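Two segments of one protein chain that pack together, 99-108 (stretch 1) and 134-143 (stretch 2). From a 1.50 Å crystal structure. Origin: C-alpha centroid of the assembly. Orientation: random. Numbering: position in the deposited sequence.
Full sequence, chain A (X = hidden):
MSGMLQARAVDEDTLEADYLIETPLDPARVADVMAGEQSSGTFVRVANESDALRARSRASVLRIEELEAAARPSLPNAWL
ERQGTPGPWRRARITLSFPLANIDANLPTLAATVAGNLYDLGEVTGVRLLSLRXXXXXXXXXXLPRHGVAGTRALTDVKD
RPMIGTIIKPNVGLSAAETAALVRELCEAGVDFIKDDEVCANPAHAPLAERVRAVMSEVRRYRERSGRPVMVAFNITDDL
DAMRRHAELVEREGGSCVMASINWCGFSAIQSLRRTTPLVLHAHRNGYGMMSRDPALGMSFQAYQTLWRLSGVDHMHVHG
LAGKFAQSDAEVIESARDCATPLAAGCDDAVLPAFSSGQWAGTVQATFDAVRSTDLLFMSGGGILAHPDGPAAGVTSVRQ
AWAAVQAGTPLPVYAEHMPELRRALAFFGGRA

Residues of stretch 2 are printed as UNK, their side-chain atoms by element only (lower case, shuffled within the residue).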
# COMPACT_ATOMS: atom_id res chain seq x y z
N PRO A 99 -5.46 -18.86 -12.77
CA PRO A 99 -6.85 -19.35 -12.75
C PRO A 99 -7.72 -18.54 -11.79
O PRO A 99 -7.40 -18.41 -10.61
CB PRO A 99 -6.72 -20.79 -12.24
CG PRO A 99 -5.27 -21.13 -12.31
CD PRO A 99 -4.53 -19.83 -12.17
N LEU A 100 -8.83 -18.01 -12.30
CA LEU A 100 -9.71 -17.18 -11.49
C LEU A 100 -10.28 -17.92 -10.30
O LEU A 100 -10.56 -17.33 -9.25
CB LEU A 100 -10.85 -16.63 -12.35
CG LEU A 100 -10.40 -15.73 -13.49
CD1 LEU A 100 -11.60 -15.18 -14.28
CD2 LEU A 100 -9.54 -14.58 -12.98
N ALA A 101 -10.46 -19.23 -10.44
CA ALA A 101 -11.00 -20.03 -9.34
C ALA A 101 -10.13 -19.96 -8.08
O ALA A 101 -10.62 -20.19 -6.97
CB ALA A 101 -11.19 -21.48 -9.79
N ASN A 102 -8.84 -19.65 -8.24
CA ASN A 102 -7.96 -19.49 -7.09
C ASN A 102 -8.33 -18.28 -6.24
O ASN A 102 -8.04 -18.24 -5.04
CB ASN A 102 -6.50 -19.32 -7.53
CG ASN A 102 -5.87 -20.60 -8.03
OD1 ASN A 102 -6.54 -21.63 -8.14
ND2 ASN A 102 -4.58 -20.55 -8.32
N ILE A 103 -8.95 -17.28 -6.88
CA ILE A 103 -9.12 -15.97 -6.25
C ILE A 103 -10.58 -15.64 -5.97
O ILE A 103 -10.92 -15.06 -4.94
CB ILE A 103 -8.54 -14.86 -7.17
CG1 ILE A 103 -7.18 -15.27 -7.74
CG2 ILE A 103 -8.46 -13.52 -6.43
CD1 ILE A 103 -6.63 -14.31 -8.79
N ASP A 104 -11.45 -16.01 -6.91
CA ASP A 104 -12.80 -15.47 -6.95
C ASP A 104 -12.79 -13.93 -6.90
O ASP A 104 -11.77 -13.33 -7.21
CB ASP A 104 -13.71 -16.10 -5.89
CG ASP A 104 -14.61 -17.17 -6.49
OD1 ASP A 104 -14.64 -17.29 -7.74
OD2 ASP A 104 -15.29 -17.90 -5.73
N ALA A 105 -13.91 -13.31 -6.55
CA ALA A 105 -14.03 -11.85 -6.70
C ALA A 105 -13.56 -11.11 -5.46
O ALA A 105 -14.27 -10.29 -4.89
CB ALA A 105 -15.47 -11.46 -7.03
N ASN A 106 -12.33 -11.41 -5.07
CA ASN A 106 -11.74 -10.92 -3.83
C ASN A 106 -10.61 -9.96 -4.19
O ASN A 106 -9.50 -10.39 -4.56
CB ASN A 106 -11.20 -12.13 -3.06
CG ASN A 106 -10.75 -11.79 -1.65
OD1 ASN A 106 -9.89 -10.92 -1.45
ND2 ASN A 106 -11.31 -12.47 -0.65
N LEU A 107 -10.89 -8.66 -4.10
CA LEU A 107 -9.96 -7.64 -4.58
C LEU A 107 -8.62 -7.63 -3.84
O LEU A 107 -7.57 -7.67 -4.48
CB LEU A 107 -10.63 -6.26 -4.55
CG LEU A 107 -9.81 -5.10 -5.13
CD1 LEU A 107 -9.19 -5.44 -6.49
CD2 LEU A 107 -10.69 -3.85 -5.24
N PRO A 108 -8.63 -7.57 -2.50
CA PRO A 108 -7.31 -7.57 -1.85
C PRO A 108 -6.52 -8.88 -2.03
O PRO A 108 -5.29 -8.84 -2.08
CB PRO A 108 -7.63 -7.27 -0.38
CG PRO A 108 -9.06 -7.74 -0.20
CD PRO A 108 -9.73 -7.42 -1.52
N UNK A 134 -8.12 -8.63 -17.44
CA UNK A 134 -9.20 -9.38 -16.82
C UNK A 134 -10.35 -9.56 -17.80
O UNK A 134 -10.66 -8.66 -18.57
c UNK A 134 -8.96 -8.80 -14.25
c UNK A 134 -9.61 -7.98 -13.15
c UNK A 134 -7.49 -8.42 -14.37
c UNK A 134 -9.71 -8.62 -15.58
N UNK A 135 -11.00 -10.74 -17.76
CA UNK A 135 -12.21 -10.92 -18.58
C UNK A 135 -13.32 -10.02 -18.07
O UNK A 135 -13.40 -9.75 -16.87
c UNK A 135 -12.60 -12.39 -18.32
c UNK A 135 -10.65 -11.94 -17.00
c UNK A 135 -11.40 -13.04 -17.72
N UNK A 136 -14.18 -9.57 -18.98
CA UNK A 136 -15.31 -8.73 -18.61
C UNK A 136 -16.20 -9.38 -17.55
O UNK A 136 -16.68 -8.71 -16.63
c UNK A 136 -16.14 -8.39 -19.85
N UNK A 137 -16.44 -10.68 -17.68
CA UNK A 137 -17.31 -11.38 -16.74
C UNK A 137 -16.74 -11.39 -15.33
O UNK A 137 -17.48 -11.44 -14.35
c UNK A 137 -17.59 -12.81 -17.22
o UNK A 137 -16.38 -13.55 -17.39
N UNK A 138 -15.42 -11.36 -15.22
CA UNK A 138 -14.76 -11.27 -13.92
C UNK A 138 -14.83 -9.83 -13.39
O UNK A 138 -15.18 -9.59 -12.23
c UNK A 138 -12.55 -11.84 -12.73
c UNK A 138 -11.35 -11.14 -12.56
c UNK A 138 -10.63 -11.23 -11.38
c UNK A 138 -13.32 -11.74 -14.03
o UNK A 138 -10.37 -12.14 -9.18
c UNK A 138 -12.99 -12.66 -11.69
c UNK A 138 -11.09 -12.04 -10.35
c UNK A 138 -12.26 -12.76 -10.50
N UNK A 139 -14.49 -8.87 -14.24
CA UNK A 139 -14.56 -7.46 -13.86
C UNK A 139 -15.94 -7.09 -13.30
O UNK A 139 -16.06 -6.31 -12.35
n UNK A 139 -15.33 -3.41 -12.13
c UNK A 139 -15.24 -4.26 -14.80
n UNK A 139 -14.98 -2.89 -14.35
c UNK A 139 -15.03 -2.52 -13.08
c UNK A 139 -14.22 -6.58 -15.07
c UNK A 139 -13.96 -5.10 -14.75
n UNK A 139 -14.77 -1.26 -12.73
N UNK A 140 -16.98 -7.67 -13.89
CA UNK A 140 -18.35 -7.42 -13.48
C UNK A 140 -18.65 -7.83 -12.04
O UNK A 140 -19.64 -7.38 -11.47
c UNK A 140 -19.32 -8.13 -14.45
N UNK A 141 -17.80 -8.67 -11.46
CA UNK A 141 -18.04 -9.18 -10.11
C UNK A 141 -17.46 -8.24 -9.06
O UNK A 141 -17.60 -8.48 -7.86
c UNK A 141 -16.43 -14.66 -9.58
n UNK A 141 -15.62 -15.10 -10.55
n UNK A 141 -16.43 -15.28 -8.40
n UNK A 141 -17.23 -13.62 -9.78
c UNK A 141 -17.30 -12.87 -11.04
c UNK A 141 -17.46 -10.59 -9.97
c UNK A 141 -18.12 -11.59 -10.91
N UNK A 142 -16.84 -7.16 -9.51
CA UNK A 142 -16.35 -6.13 -8.61
C UNK A 142 -17.26 -4.90 -8.69
O UNK A 142 -18.45 -5.03 -9.00
c UNK A 142 -12.99 -9.04 -9.60
c UNK A 142 -12.29 -9.22 -8.41
c UNK A 142 -14.89 -5.81 -8.92
c UNK A 142 -13.29 -7.19 -7.56
c UNK A 142 -13.83 -7.93 -9.76
c UNK A 142 -13.98 -7.00 -8.74
c UNK A 142 -12.45 -8.29 -7.39
N UNK A 143 -16.73 -3.72 -8.41
CA UNK A 143 -17.55 -2.52 -8.45
C UNK A 143 -17.26 -1.66 -9.66
O UNK A 143 -16.10 -1.47 -10.03
c UNK A 143 -19.44 -2.44 -5.94
c UNK A 143 -17.92 -2.39 -5.92
c UNK A 143 -17.35 -1.70 -7.17
o UNK A 143 -20.03 -3.39 -5.38
o UNK A 143 -20.06 -1.53 -6.52
O HOH W 1 -16.12 -8.20 -5.42

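Position 134 carries four side-chain carbons, forked at the second, with no heteroatom. A fork one carbon beyond CB identifies Leu134; its side chain makes no contact with stretch 1, so the assignment rests on shape alone.

Position 135 has three carbons that close a ring onto its own backbone N, and one of these ring carbons reaches Leu100 CD1. The closed ring is diagnostic of proline. The CA-to-CB bond of Pro135 points toward stretch 1, and its CG lies 4.1 Å from Leu100 CD1, an apolar contact. It also occupies the N-cap position of the helix that follows.

At position 136 a single carbon follows CA, giving Ala136, which does not reach stretch 1. Position 137 has one carbon and then one oxygen. An unbranched CB bearing a lone oxygen makes it Ser137, in the p rotamer and exposed.

Position 138 shows one carbon, then a six-carbon ring bearing one oxygen. That oxygen is 2.7 Å from Asp104 O, and one ring face lies beneath Leu100. Ring plus oxygen means Tyr138. Its OH donates a hydrogen bond to Asp104 O, near the ring plane, while Leu100 CD2 sits 3.8 Å from the ring centroid and only 7° off the normal, a clear CH-pi contact.

Position 139 has three carbons, a nitrogen, then a carbon carrying two more nitrogens: a guanidinium, hence Arg139. It is out of reach of stretch 1 and turns inward on its own segment, where NH1 and NH2 each donate to the backbone O of position 143, both at 3.0 Å. Position 140, with one carbon, is Ala140, exposed and likewise distant.

Position 141 repeats the three-carbon, guanidinium pattern, but here a terminal nitrogen lies 2.8 Å from Asp104 OD1. This is Arg141. The NH2 to OD1 hydrogen bond, at 170°, is nearly linear and belongs to a salt bridge; the carboxylate oxygen approaches the guanidinium edge, whereas Ala105 N lies over one face. Closer to the backbone, Arg141 CB is 3.7 Å from Ala105 CB.

Position 142 has one carbon and a six-carbon ring without oxygen, and the ring lies against Ala105 and Leu107, so it is Phe142. Its CZ comes within 3.6 Å of Ala105 CA, and its CE1 lies 3.9 Å from Leu107 CB. Ala105 CB covers one face, and Leu107 N lies at the edge. Phe142 closes a type I turn begun at Arg139, its N bonding to Arg139 O at 3.1 Å.

Position 143 has three carbons, the third carrying two oxygens: Glu143, which makes no contact across the pair.

The contact, burying 466 Å² in total, combines apolar packing with directed polar bonds. Leu100 packs on Pro135 and Tyr138, and Ala105 and Leu107 pack on Phe142. Asp104 is held twice, through its backbone O by Tyr138 and through its carboxylate by Arg141. One water adds a backbone bridge, donating to Ala105 O at 2.8 Å and to Arg141 O at 2.9 Å, where the two chain segments come nearest, CA to CA, at 5.9 Å between Ala105 and Arg141.

Stretch 2 134-143: LPASYRARFE
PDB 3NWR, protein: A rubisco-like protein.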